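Local coordinates for protein peptidoglycan D,D-transpeptidase MrdA (Pseudomonas aeruginosa, PDB 7KIS) that probably cross-links the peptide stems of peptidoglycan as a penicillin-binding D,D-transpeptidase of cell-wall synthesis and is bound here by a diazabicyclooctane inhibitor, at residues I64-G69 with G217-E222; I79-P84 with V164-L169; G424-R429 with G453-T458; V516-R521 with A532-G537; G528-Y533 with V598-M603. All blocks are in the same frame, centred on the assembly; numbering follows the deposited sequence.

Contact 1 of 5, residues I64-G69 with G217-E222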
# COMPACT_ATOMS: atom_id res chain seq x y z
N ILE A 64 -35.23 -20.10 -6.55
CA ILE A 64 -34.41 -19.69 -7.68
C ILE A 64 -33.23 -18.91 -7.15
O ILE A 64 -33.41 -17.97 -6.37
CB ILE A 64 -35.20 -18.83 -8.69
CG1 ILE A 64 -36.46 -19.55 -9.17
CG2 ILE A 64 -34.32 -18.44 -9.87
CD1 ILE A 64 -37.57 -18.59 -9.54
N PRO A 65 -32.00 -19.23 -7.54
CA PRO A 65 -30.83 -18.53 -7.00
C PRO A 65 -30.65 -17.17 -7.66
O PRO A 65 -31.09 -16.98 -8.81
CB PRO A 65 -29.67 -19.47 -7.34
CG PRO A 65 -30.13 -20.20 -8.56
CD PRO A 65 -31.61 -20.37 -8.40
N PRO A 66 -30.03 -16.22 -6.99
CA PRO A 66 -29.77 -14.91 -7.60
C PRO A 66 -28.46 -14.91 -8.38
O PRO A 66 -27.57 -15.73 -8.16
CB PRO A 66 -29.68 -13.98 -6.39
CG PRO A 66 -29.10 -14.84 -5.32
CD PRO A 66 -29.51 -16.28 -5.61
N THR A 67 -28.36 -13.97 -9.32
CA THR A 67 -27.16 -13.81 -10.12
C THR A 67 -26.17 -12.91 -9.39
O THR A 67 -26.54 -11.88 -8.82
CB THR A 67 -27.48 -13.22 -11.49
OG1 THR A 67 -27.66 -11.81 -11.38
CG2 THR A 67 -28.76 -13.84 -12.04
N ARG A 68 -24.90 -13.30 -9.41
CA ARG A 68 -23.87 -12.53 -8.73
C ARG A 68 -23.68 -11.18 -9.40
O ARG A 68 -23.80 -11.05 -10.62
CB ARG A 68 -22.54 -13.30 -8.71
CG ARG A 68 -21.54 -12.75 -7.71
CD ARG A 68 -20.43 -13.75 -7.42
NE ARG A 68 -19.49 -13.23 -6.42
CZ ARG A 68 -19.69 -13.31 -5.11
NH1 ARG A 68 -20.78 -13.89 -4.63
NH2 ARG A 68 -18.79 -12.82 -4.27
N GLY A 69 -23.39 -10.16 -8.59
CA GLY A 69 -23.23 -8.82 -9.12
C GLY A 69 -22.01 -8.71 -10.01
O GLY A 69 -20.97 -9.32 -9.76
N GLY A 217 -27.21 -11.22 -3.21
CA GLY A 217 -28.58 -10.86 -3.51
C GLY A 217 -29.58 -11.66 -2.71
O GLY A 217 -29.29 -12.20 -1.64
N THR A 218 -30.80 -11.74 -3.25
CA THR A 218 -31.89 -12.47 -2.62
C THR A 218 -32.46 -13.47 -3.62
O THR A 218 -32.46 -13.23 -4.83
CB THR A 218 -33.00 -11.53 -2.14
OG1 THR A 218 -33.48 -10.75 -3.24
CG2 THR A 218 -32.48 -10.60 -1.05
N VAL A 219 -32.95 -14.58 -3.10
CA VAL A 219 -33.50 -15.64 -3.94
C VAL A 219 -34.96 -15.34 -4.25
O VAL A 219 -35.66 -14.63 -3.52
CB VAL A 219 -33.37 -17.02 -3.27
CG1 VAL A 219 -31.97 -17.58 -3.49
CG2 VAL A 219 -33.70 -16.94 -1.80
N GLY A 220 -35.43 -15.91 -5.37
CA GLY A 220 -36.83 -15.91 -5.72
C GLY A 220 -37.47 -17.27 -5.53
O GLY A 220 -36.86 -18.22 -5.03
N TYR A 221 -38.73 -17.36 -5.95
CA TYR A 221 -39.49 -18.60 -5.79
C TYR A 221 -40.45 -18.77 -6.95
O TYR A 221 -41.20 -17.84 -7.28
CB TYR A 221 -40.25 -18.60 -4.46
CG TYR A 221 -39.35 -18.64 -3.24
CD1 TYR A 221 -39.03 -17.48 -2.55
CD2 TYR A 221 -38.81 -19.84 -2.80
CE1 TYR A 221 -38.21 -17.51 -1.44
CE2 TYR A 221 -37.98 -19.88 -1.69
CZ TYR A 221 -37.68 -18.72 -1.02
OH TYR A 221 -36.86 -18.76 0.08
N GLU A 222 -40.43 -19.95 -7.57
CA GLU A 222 -41.35 -20.27 -8.65
C GLU A 222 -42.74 -20.57 -8.10
O GLU A 222 -42.97 -21.64 -7.53
CB GLU A 222 -40.84 -21.46 -9.47
CG GLU A 222 -39.82 -21.08 -10.53
CD GLU A 222 -39.46 -22.24 -11.44
OE1 GLU A 222 -39.36 -22.02 -12.67
OE2 GLU A 222 -39.29 -23.36 -10.94

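Contact 2 of 5, residues I79-P84 with V164-L169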
# COMPACT_ATOMS: atom_id res chain seq x y z
N ILE A 79 -14.79 -6.92 -15.01
CA ILE A 79 -13.78 -7.70 -14.31
C ILE A 79 -14.33 -9.08 -13.95
O ILE A 79 -13.57 -10.04 -13.82
CB ILE A 79 -13.31 -6.95 -13.05
CG1 ILE A 79 -12.81 -5.55 -13.42
CG2 ILE A 79 -12.21 -7.71 -12.33
CD1 ILE A 79 -11.72 -5.56 -14.47
N ALA A 80 -15.65 -9.20 -13.79
CA ALA A 80 -16.25 -10.47 -13.39
C ALA A 80 -17.64 -10.61 -13.99
O ALA A 80 -18.55 -9.85 -13.63
CB ALA A 80 -16.30 -10.59 -11.87
N ASP A 81 -17.82 -11.56 -14.91
CA ASP A 81 -19.12 -11.87 -15.47
C ASP A 81 -19.68 -13.14 -14.84
O ASP A 81 -19.12 -13.71 -13.90
CB ASP A 81 -19.06 -12.07 -16.99
CG ASP A 81 -18.24 -11.02 -17.69
OD1 ASP A 81 -18.01 -9.96 -17.09
OD2 ASP A 81 -17.84 -11.26 -18.85
N ASN A 82 -20.80 -13.61 -15.39
CA ASN A 82 -21.36 -14.91 -15.07
C ASN A 82 -21.58 -15.64 -16.39
O ASN A 82 -22.16 -15.06 -17.32
CB ASN A 82 -22.66 -14.79 -14.28
CG ASN A 82 -22.48 -14.04 -12.97
OD1 ASN A 82 -21.63 -14.39 -12.15
ND2 ASN A 82 -23.27 -12.99 -12.77
N ARG A 83 -21.12 -16.88 -16.48
CA ARG A 83 -21.29 -17.57 -17.74
C ARG A 83 -22.27 -18.73 -17.58
O ARG A 83 -22.37 -19.33 -16.50
CB ARG A 83 -19.95 -18.11 -18.26
CG ARG A 83 -19.12 -17.10 -19.04
CD ARG A 83 -19.91 -16.50 -20.20
NE ARG A 83 -19.14 -15.47 -20.91
CZ ARG A 83 -19.26 -14.17 -20.68
NH1 ARG A 83 -20.11 -13.73 -19.76
NH2 ARG A 83 -18.53 -13.30 -21.37
N PRO A 84 -23.02 -19.06 -18.63
CA PRO A 84 -24.04 -20.12 -18.52
C PRO A 84 -23.41 -21.51 -18.60
O PRO A 84 -22.70 -21.83 -19.56
CB PRO A 84 -24.96 -19.86 -19.72
CG PRO A 84 -24.56 -18.50 -20.25
CD PRO A 84 -23.12 -18.35 -19.91
N VAL A 164 -21.78 -19.87 -13.80
CA VAL A 164 -20.44 -19.90 -13.23
C VAL A 164 -19.89 -18.48 -13.27
O VAL A 164 -20.21 -17.70 -14.18
CB VAL A 164 -19.52 -20.89 -13.97
CG1 VAL A 164 -19.18 -20.38 -15.36
CG2 VAL A 164 -18.27 -21.18 -13.17
N ARG A 165 -19.06 -18.14 -12.29
CA ARG A 165 -18.42 -16.83 -12.30
C ARG A 165 -17.21 -16.87 -13.21
O ARG A 165 -16.46 -17.85 -13.24
CB ARG A 165 -18.02 -16.39 -10.89
CG ARG A 165 -17.46 -14.97 -10.81
CD ARG A 165 -18.56 -13.92 -10.83
NE ARG A 165 -18.39 -12.89 -9.81
CZ ARG A 165 -18.96 -11.69 -9.83
NH1 ARG A 165 -19.76 -11.35 -10.83
NH2 ARG A 165 -18.74 -10.83 -8.85
N HIS A 166 -17.01 -15.79 -13.96
CA HIS A 166 -15.97 -15.71 -14.97
C HIS A 166 -15.13 -14.46 -14.74
O HIS A 166 -15.66 -13.38 -14.48
CB HIS A 166 -16.60 -15.69 -16.37
CG HIS A 166 -15.63 -15.47 -17.48
ND1 HIS A 166 -14.44 -16.15 -17.58
CD2 HIS A 166 -15.69 -14.65 -18.56
CE1 HIS A 166 -13.80 -15.75 -18.67
NE2 HIS A 166 -14.53 -14.84 -19.28
N TYR A 167 -13.81 -14.62 -14.84
CA TYR A 167 -12.85 -13.54 -14.66
C TYR A 167 -12.14 -13.31 -15.98
O TYR A 167 -11.10 -13.94 -16.25
CB TYR A 167 -11.87 -13.87 -13.53
CG TYR A 167 -12.55 -14.11 -12.20
CD1 TYR A 167 -13.16 -13.07 -11.51
CD2 TYR A 167 -12.59 -15.38 -11.64
CE1 TYR A 167 -13.79 -13.29 -10.30
CE2 TYR A 167 -13.21 -15.61 -10.43
CZ TYR A 167 -13.81 -14.56 -9.76
OH TYR A 167 -14.44 -14.78 -8.56
N PRO A 168 -12.65 -12.42 -16.83
CA PRO A 168 -12.13 -12.32 -18.21
C PRO A 168 -10.72 -11.76 -18.30
O PRO A 168 -10.13 -11.80 -19.39
CB PRO A 168 -13.14 -11.39 -18.90
CG PRO A 168 -13.74 -10.60 -17.78
CD PRO A 168 -13.80 -11.52 -16.61
N LEU A 169 -10.16 -11.23 -17.21
CA LEU A 169 -8.79 -10.75 -17.21
C LEU A 169 -7.84 -11.66 -16.44
O LEU A 169 -6.63 -11.40 -16.42
CB LEU A 169 -8.72 -9.32 -16.66
CG LEU A 169 -9.04 -8.25 -17.71
CD1 LEU A 169 -9.41 -6.94 -17.04
CD2 LEU A 169 -7.87 -8.07 -18.66

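Contact 3 of 5, residues G424-R429 with G453-T458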
# COMPACT_ATOMS: atom_id res chain seq x y z
N GLY A 424 0.28 -4.88 10.80
CA GLY A 424 1.61 -4.31 10.91
C GLY A 424 1.96 -4.11 12.37
O GLY A 424 1.20 -4.45 13.28
N LEU A 425 3.13 -3.54 12.61
CA LEU A 425 3.58 -3.30 13.97
C LEU A 425 4.28 -1.95 14.04
O LEU A 425 5.24 -1.70 13.30
CB LEU A 425 4.52 -4.41 14.46
CG LEU A 425 5.03 -4.25 15.89
CD1 LEU A 425 3.87 -4.21 16.88
CD2 LEU A 425 6.00 -5.37 16.24
N MET A 426 3.80 -1.08 14.93
CA MET A 426 4.49 0.15 15.29
C MET A 426 4.86 0.03 16.76
O MET A 426 4.01 0.29 17.64
CB MET A 426 3.62 1.38 15.04
CG MET A 426 4.36 2.70 15.23
SD MET A 426 6.07 2.61 14.66
CE MET A 426 6.77 4.06 15.44
N PRO A 427 6.09 -0.36 17.09
CA PRO A 427 6.40 -0.72 18.48
C PRO A 427 6.32 0.46 19.43
O PRO A 427 6.63 1.60 19.08
CB PRO A 427 7.83 -1.26 18.39
CG PRO A 427 8.39 -0.67 17.15
CD PRO A 427 7.24 -0.53 16.20
N SER A 428 5.89 0.16 20.65
CA SER A 428 5.75 1.14 21.71
C SER A 428 6.34 0.55 22.98
O SER A 428 6.77 -0.61 23.00
CB SER A 428 4.29 1.56 21.89
OG SER A 428 3.68 0.86 22.97
N ARG A 429 6.36 1.34 24.05
CA ARG A 429 6.84 0.82 25.33
C ARG A 429 5.89 -0.22 25.91
O ARG A 429 6.33 -1.16 26.58
CB ARG A 429 7.06 1.96 26.32
CG ARG A 429 7.61 1.52 27.67
CD ARG A 429 7.93 2.71 28.58
NE ARG A 429 8.32 3.90 27.83
CZ ARG A 429 9.58 4.26 27.62
NH1 ARG A 429 9.85 5.36 26.94
NH2 ARG A 429 10.57 3.51 28.08
N GLY A 453 14.30 -1.95 13.42
CA GLY A 453 13.88 -2.62 14.63
C GLY A 453 12.80 -3.64 14.36
O GLY A 453 12.86 -4.37 13.37
N TYR A 454 11.81 -3.71 15.25
CA TYR A 454 10.69 -4.63 15.09
C TYR A 454 9.55 -4.05 14.26
O TYR A 454 8.51 -4.70 14.13
CB TYR A 454 10.16 -5.05 16.47
CG TYR A 454 11.25 -5.33 17.47
CD1 TYR A 454 12.01 -6.49 17.40
CD2 TYR A 454 11.53 -4.43 18.50
CE1 TYR A 454 13.01 -6.75 18.32
CE2 TYR A 454 12.53 -4.68 19.42
CZ TYR A 454 13.26 -5.84 19.32
OH TYR A 454 14.26 -6.10 20.24
N MET A 455 9.72 -2.85 13.71
CA MET A 455 8.63 -2.19 13.00
C MET A 455 8.24 -2.97 11.75
O MET A 455 9.10 -3.37 10.96
CB MET A 455 9.02 -0.76 12.63
CG MET A 455 7.89 0.06 12.04
SD MET A 455 8.43 1.62 11.35
CE MET A 455 6.86 2.42 11.02
N GLN A 456 6.94 -3.18 11.58
CA GLN A 456 6.39 -3.90 10.45
C GLN A 456 5.38 -3.02 9.73
O GLN A 456 4.56 -2.36 10.37
CB GLN A 456 5.71 -5.20 10.90
CG GLN A 456 6.59 -6.09 11.77
CD GLN A 456 6.92 -7.41 11.10
OE1 GLN A 456 7.02 -7.49 9.87
NE2 GLN A 456 7.09 -8.46 11.90
N ALA A 457 5.44 -3.01 8.40
CA ALA A 457 4.56 -2.18 7.60
C ALA A 457 4.20 -2.90 6.32
O ALA A 457 5.08 -3.47 5.66
CB ALA A 457 5.21 -0.83 7.30
N THR A 458 2.91 -2.88 5.96
CA THR A 458 2.39 -3.43 4.72
C THR A 458 2.51 -2.42 3.59
O THR A 458 2.44 -1.21 3.82
CB THR A 458 0.93 -3.84 4.89
OG1 THR A 458 0.16 -2.70 5.29
CG2 THR A 458 0.79 -4.93 5.93

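Contact 4 of 5, residues V516-R521 with A532-G537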
# COMPACT_ATOMS: atom_id res chain seq x y z
N VAL A 516 14.81 14.55 -3.53
CA VAL A 516 15.30 13.18 -3.60
C VAL A 516 15.48 12.75 -5.05
O VAL A 516 16.45 12.06 -5.39
CB VAL A 516 14.34 12.24 -2.84
CG1 VAL A 516 14.72 10.78 -3.06
CG2 VAL A 516 14.32 12.58 -1.36
N VAL A 517 14.56 13.16 -5.92
CA VAL A 517 14.52 12.67 -7.29
C VAL A 517 15.12 13.70 -8.24
O VAL A 517 15.69 13.35 -9.28
CB VAL A 517 13.08 12.31 -7.70
CG1 VAL A 517 13.03 11.74 -9.11
CG2 VAL A 517 12.48 11.33 -6.70
N HIS A 518 15.03 14.98 -7.89
CA HIS A 518 15.47 16.05 -8.77
C HIS A 518 16.64 16.86 -8.24
O HIS A 518 17.23 17.63 -9.01
CB HIS A 518 14.30 17.01 -9.07
CG HIS A 518 13.21 16.40 -9.89
ND1 HIS A 518 13.30 16.26 -11.26
CD2 HIS A 518 12.01 15.88 -9.54
CE1 HIS A 518 12.20 15.69 -11.72
NE2 HIS A 518 11.40 15.45 -10.69
N GLY A 519 17.01 16.71 -6.97
CA GLY A 519 18.12 17.48 -6.44
C GLY A 519 19.45 17.08 -7.04
O GLY A 519 19.64 15.96 -7.52
N ALA A 520 20.39 18.02 -7.01
CA ALA A 520 21.72 17.77 -7.56
C ALA A 520 22.46 16.68 -6.79
O ALA A 520 23.41 16.10 -7.32
CB ALA A 520 22.54 19.05 -7.56
N ARG A 521 22.05 16.40 -5.55
CA ARG A 521 22.67 15.37 -4.72
C ARG A 521 21.63 14.39 -4.19
O ARG A 521 21.83 13.79 -3.13
CB ARG A 521 23.43 15.99 -3.56
CG ARG A 521 24.87 16.32 -3.84
CD ARG A 521 25.43 16.95 -2.60
NE ARG A 521 24.37 17.69 -1.92
CZ ARG A 521 24.58 18.72 -1.12
NH1 ARG A 521 25.81 19.13 -0.90
NH2 ARG A 521 23.56 19.34 -0.54
N ALA A 532 9.07 14.25 -16.78
CA ALA A 532 8.37 15.41 -17.29
C ALA A 532 7.55 16.11 -16.22
O ALA A 532 6.85 17.08 -16.52
CB ALA A 532 7.45 15.00 -18.45
N TYR A 533 7.63 15.65 -14.97
CA TYR A 533 6.88 16.22 -13.87
C TYR A 533 7.69 16.07 -12.60
O TYR A 533 8.56 15.20 -12.50
CB TYR A 533 5.51 15.55 -13.71
CG TYR A 533 5.57 14.04 -13.75
CD1 TYR A 533 5.39 13.35 -14.94
CD2 TYR A 533 5.81 13.31 -12.59
CE1 TYR A 533 5.45 11.97 -14.97
CE2 TYR A 533 5.87 11.93 -12.62
CZ TYR A 533 5.69 11.26 -13.82
OH TYR A 533 5.75 9.89 -13.86
N LEU A 534 7.40 16.93 -11.62
CA LEU A 534 8.12 16.88 -10.36
C LEU A 534 7.63 15.69 -9.54
O LEU A 534 6.43 15.45 -9.42
CB LEU A 534 7.93 18.18 -9.59
CG LEU A 534 8.64 19.39 -10.19
CD1 LEU A 534 8.49 20.61 -9.30
CD2 LEU A 534 10.11 19.09 -10.45
N ILE A 535 8.57 14.94 -8.98
CA ILE A 535 8.28 13.76 -8.17
C ILE A 535 8.79 14.02 -6.76
O ILE A 535 9.98 14.30 -6.57
CB ILE A 535 8.91 12.49 -8.75
CG1 ILE A 535 8.41 12.25 -10.18
CG2 ILE A 535 8.62 11.29 -7.86
CD1 ILE A 535 9.34 11.40 -11.02
N ALA A 536 7.89 13.92 -5.78
CA ALA A 536 8.27 14.03 -4.37
C ALA A 536 8.23 12.63 -3.79
O ALA A 536 7.19 12.14 -3.34
CB ALA A 536 7.34 14.99 -3.63
N GLY A 537 9.39 11.96 -3.81
CA GLY A 537 9.50 10.59 -3.37
C GLY A 537 10.69 10.41 -2.44
O GLY A 537 11.39 11.36 -2.09

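Contact 5 of 5, residues G528-Y533 with V598-M603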
# COMPACT_ATOMS: atom_id res chain seq x y z
N GLY A 528 15.03 11.62 -11.88
CA GLY A 528 14.45 12.91 -12.21
C GLY A 528 14.91 13.47 -13.54
O GLY A 528 14.20 14.30 -14.13
N ALA A 529 16.08 13.05 -14.02
CA ALA A 529 16.55 13.49 -15.33
C ALA A 529 15.66 13.00 -16.46
O ALA A 529 15.66 13.61 -17.54
CB ALA A 529 17.99 13.02 -15.55
N THR A 530 14.90 11.93 -16.24
CA THR A 530 14.03 11.35 -17.26
C THR A 530 12.56 11.67 -17.02
O THR A 530 11.70 10.98 -17.56
CB THR A 530 14.23 9.84 -17.31
OG1 THR A 530 14.04 9.28 -16.00
CG2 THR A 530 15.62 9.49 -17.81
N SER A 531 12.27 12.71 -16.25
CA SER A 531 10.90 12.99 -15.83
C SER A 531 10.38 14.26 -16.49
O SER A 531 11.12 15.21 -16.74
CB SER A 531 10.82 13.13 -14.31
OG SER A 531 9.49 13.42 -13.89
N ALA A 532 9.07 14.25 -16.78
CA ALA A 532 8.37 15.41 -17.29
C ALA A 532 7.55 16.11 -16.22
O ALA A 532 6.85 17.08 -16.52
CB ALA A 532 7.45 15.00 -18.45
N TYR A 533 7.63 15.65 -14.97
CA TYR A 533 6.88 16.22 -13.87
C TYR A 533 7.69 16.07 -12.60
O TYR A 533 8.56 15.20 -12.50
CB TYR A 533 5.51 15.55 -13.71
CG TYR A 533 5.57 14.04 -13.75
CD1 TYR A 533 5.39 13.35 -14.94
CD2 TYR A 533 5.81 13.31 -12.59
CE1 TYR A 533 5.45 11.97 -14.97
CE2 TYR A 533 5.87 11.93 -12.62
CZ TYR A 533 5.69 11.26 -13.82
OH TYR A 533 5.75 9.89 -13.86
N VAL A 598 10.66 2.00 -11.13
CA VAL A 598 9.36 1.34 -11.23
C VAL A 598 8.24 2.32 -10.88
O VAL A 598 7.20 2.35 -11.54
CB VAL A 598 9.32 0.09 -10.34
CG1 VAL A 598 7.94 -0.55 -10.39
CG2 VAL A 598 10.37 -0.91 -10.81
N VAL A 599 8.43 3.12 -9.83
CA VAL A 599 7.46 4.16 -9.50
C VAL A 599 7.26 5.09 -10.68
O VAL A 599 6.12 5.42 -11.05
CB VAL A 599 7.90 4.95 -8.25
CG1 VAL A 599 6.82 5.93 -7.84
CG2 VAL A 599 8.23 4.00 -7.13
N LYS A 600 8.36 5.51 -11.31
CA LYS A 600 8.27 6.48 -12.39
C LYS A 600 7.56 5.89 -13.61
O LYS A 600 6.91 6.63 -14.35
CB LYS A 600 9.67 6.96 -12.75
CG LYS A 600 9.70 8.30 -13.45
CD LYS A 600 9.78 8.12 -14.95
CE LYS A 600 9.81 9.46 -15.65
NZ LYS A 600 9.92 9.31 -17.13
N GLN A 601 7.68 4.58 -13.83
CA GLN A 601 6.93 3.96 -14.91
C GLN A 601 5.44 3.88 -14.58
O GLN A 601 4.60 4.12 -15.45
CB GLN A 601 7.49 2.57 -15.22
CG GLN A 601 8.47 2.55 -16.38
CD GLN A 601 8.75 1.16 -16.89
OE1 GLN A 601 7.99 0.23 -16.65
NE2 GLN A 601 9.86 1.00 -17.60
N VAL A 602 5.11 3.53 -13.34
CA VAL A 602 3.71 3.54 -12.91
C VAL A 602 3.15 4.95 -12.92
O VAL A 602 2.03 5.18 -13.38
CB VAL A 602 3.58 2.88 -11.52
CG1 VAL A 602 2.16 3.01 -11.00
CG2 VAL A 602 4.01 1.42 -11.58
N MET A 603 3.92 5.92 -12.41
CA MET A 603 3.46 7.31 -12.43
C MET A 603 3.37 7.85 -13.85
O MET A 603 2.50 8.69 -14.13
CB MET A 603 4.38 8.18 -11.57
CG MET A 603 4.17 8.01 -10.07
SD MET A 603 5.24 9.06 -9.07
CE MET A 603 6.77 8.95 -9.99

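Contact 1 of 5, residues I64-G69 with G217-E222
Gly-217 starts the contact against the ring of Pro-66, whose CG lies 4.1 Å from Gly-217 C. With phi at 111°, Gly-217 has a backbone in which a CB would press on the preceding carbonyl oxygen, and it leads the chain out of helix 212-216. Thr-218 takes part through its backbone: its O lies 3.3 Å from Pro-66 CB, while its side chain points away. Val-219 sends CG1 obliquely across the same proline, 3.5 Å from Pro-66 CD; the same methyl, Val-219 CG1, is 3.2 Å from Ile-64 O. Gly-220 makes both hydrogen bonds. Its O accepts from Ile-64 N at 2.9 Å, the donor lying well above the carbonyl plane, whereas its N reaches Ile-64 O at 3.1 Å in the carbonyl plane, on a lone pair. Past Tyr-221, which adds only a backbone contact to Ile-64 CD1, the aliphatic part of Glu-222 crosses Ile-64 at about a right angle, with Glu-222 CG 3.5 Å from Ile-64 CD1. Ile-64 and Gly-220 thus form a hydrogen-bonded antiparallel pair, one bridge of the short two-stranded sheet (63-64 with 220-221) at the surface of the dimerisation domain.

Contact 2 of 5, residues I79-P84 with V164-L169
Arg-165 lays its guanidinium flat against Ala-80, whose CB stands 3.5 Å above the plane and over its centre. CG starts anti to the backbone N (chi1 -175°), and bends at chi2 and chi3 follow; on the way CD passes 3.4 Å from Asn-82 OD1. The Asn-82 amide and the guanidinium planes are tilted only 15° from each other, although the two side chains cross obliquely. Their polar ends are engaged beyond the pair: Arg-165 with Gly-69 O and the carboxylate of Glu-208, Asn-82 ND2 with Arg-68 O. The frame is an antiparallel pairing of strands 78-84 and 163-166, the latter at the edge of a mixed sheet in the dimerisation domain. Asp-81 with His-166 and Arg-83 with Val-164 are hydrogen-bonded pairs; Asn-82 with Arg-165 is the non-hydrogen-bonded pair between them. The sheet face opposite Asn-82 and Arg-165 carries Asp-81 and His-166 side by side, pointing the same way, with Asp-81 OD2 4.0 Å from His-166 CD2 near the ring plane. Arg-83 crosses that imidazole obliquely: His-166 CD2 sits 4.1 Å above the guanidinium plane, toward its rim. A salt bridge joins Arg-83 NH2 to Asp-81 OD2 at 3.3 Å, its hydrogen bond weak.

Contact 3 of 5, residues G424-R429 with G453-T458
Met-455 lies against three consecutive residues, Leu-425, Met-426 and Pro-427, and its atoms meet them in turn. CB is 4.0 Å from Pro-427 CD, the two side chains crossing at about a right angle. CG, set anti to the backbone N (chi1 -173°), comes 3.4 Å from Leu-425 O. The chain then runs extended: Met-455 SD passes 4.2 Å from Met-426 SD, and Met-455 CE ends 3.7 Å from that same sulfur. Met-426 bends at chi2, and the two side chains cross obliquely; Pro-325 and Leu-448 also touch Met-455. The backbone beneath is an isolated antiparallel bridge of the transpeptidase domain, a hydrogen-bonded pair of Leu-425 and Gln-456 that joins two loops, each ending at the N-cap of a helix: Ser-428 for 429-435 and Thr-458 for 459-470. Leu-425 N gives to Gln-456 O at 2.9 Å from above the carbonyl plane, and Gln-456 N gives to Leu-425 O at 2.8 Å in plane, on a lone pair. On the flank of this bridge, Leu-425 lies alongside Tyr-454, pointing the same way, with Leu-425 CD2 4.2 Å from Tyr-454 CB. The side chain of Met-455 is about 11 Å from that of Ser-327, the predicted acyl-ester serine.

Contact 4 of 5, residues V516-R521 with A532-G537
Val-516 sets CB and both methyls around the carbonyl oxygen of Gly-537, with Val-516 CB nearest at 3.2 Å from Gly-537 O and the oxygen lying on the side of the CB hydrogen. The side chain of Val-516 is about 7 Å from the bound inhibitor, which puts this end of the contact close to the inhibitor site. One residue on, Val-517 crosses Ile-535 obliquely and meets it branch for branch, Val-517 CG2 at 4.0 Å from Ile-535 CG2 and Val-517 CG1 at 4.2 Å from Ile-535 CD1. These valines belong to the last turn of helix 504-518, which packs on the start of strand 536-541, an outermost strand of the five-stranded antiparallel sheet of the transpeptidase domain. Directly after Gly-537 this strand carries Lys-Ser-Gly, the counterpart here of the KTG motif of penicillin-binding proteins. His-518 closes the helix with its imidazole held on several sides. Leu-534 CD2 makes a CH-pi contact over one face, 3.9 Å from the ring centroid and 14° off the normal, and Val-517 CG1 lies over the opposite face, toward the rim. At the edge, NE2 has two weak candidates: it may accept from Ile-535 N, which lies in the ring plane at 3.3 Å, or donate to Tyr-533 O at 3.4 Å. The two bonds need opposite protonation of NE2, and the geometry supports each only weakly. From Gly-519 the chain leaves the helix and turns away from 532-537.

Contact 5 of 5, residues G528-Y533 with V598-M603
Ser-531 and Lys-600 bring the two backbones closest, their CA atoms 7.8 Å apart, which leaves side chains to span the interval. Residues 528-531 form a type I beta turn, with Ser-531 N bonded to Gly-528 O, whereas 598-603 is regular helix within 591-607; Lys-600 and Met-603, three positions apart, both meet the loop. Lys-600 begins with CG anti to the backbone N, bends at chi2 (-97°), then runs extended, and Lys-600 CE comes 3.7 Å from Ser-531 CA. NZ donates to Thr-530 O at a modelled 2.5 Å, a length too short to be taken literally. Tyr-533 approaches Met-603 obliquely, with Tyr-533 CZ 4.0 Å from Met-603 CB and Tyr-533 CE2 4.1 Å from Met-603 CE; its hydroxyl bonds to Asp-604 OD1. Within the loop, Ser-531 OG stands 3.9 Å above the Tyr-533 ring, over its centre, and donates to Tyr-533 O, though the very short modelled length of that bond is doubtful. Asp-604 also forms a salt bridge with Lys-600 NZ through OD2, so one carboxylate, carried by the helix, serves both the ammonium and the phenol. That salt bridge would be expected to keep Lys-600 protonated, beside a tyrosine whose ring and hydroxyl lie against Met-603 while the hydroxyl binds Asp-604.

How the contacts relate
Contacts 1 and 2 lie in the dimerisation domain, the other three in the transpeptidase domain. Contact 1 is a surface pairing and contact 2 a partly buried one nested within its chain loop; they touch through the backbone of Arg-68 and Gly-69. Contact 3 shares their backbone-bridge chemistry, but its side chains are mostly apolar, and it stands apart, about 13 Å from contact 5 at the nearest atoms. Contact 4 is the buried one, built on methyl packing and an imidazole; contact 5, partly buried, relies on a lysine and a tyrosine. These two share Ala-532 and Tyr-533, their centres 9 Å apart, and so set helices 504-518 and 591-607 against one connection.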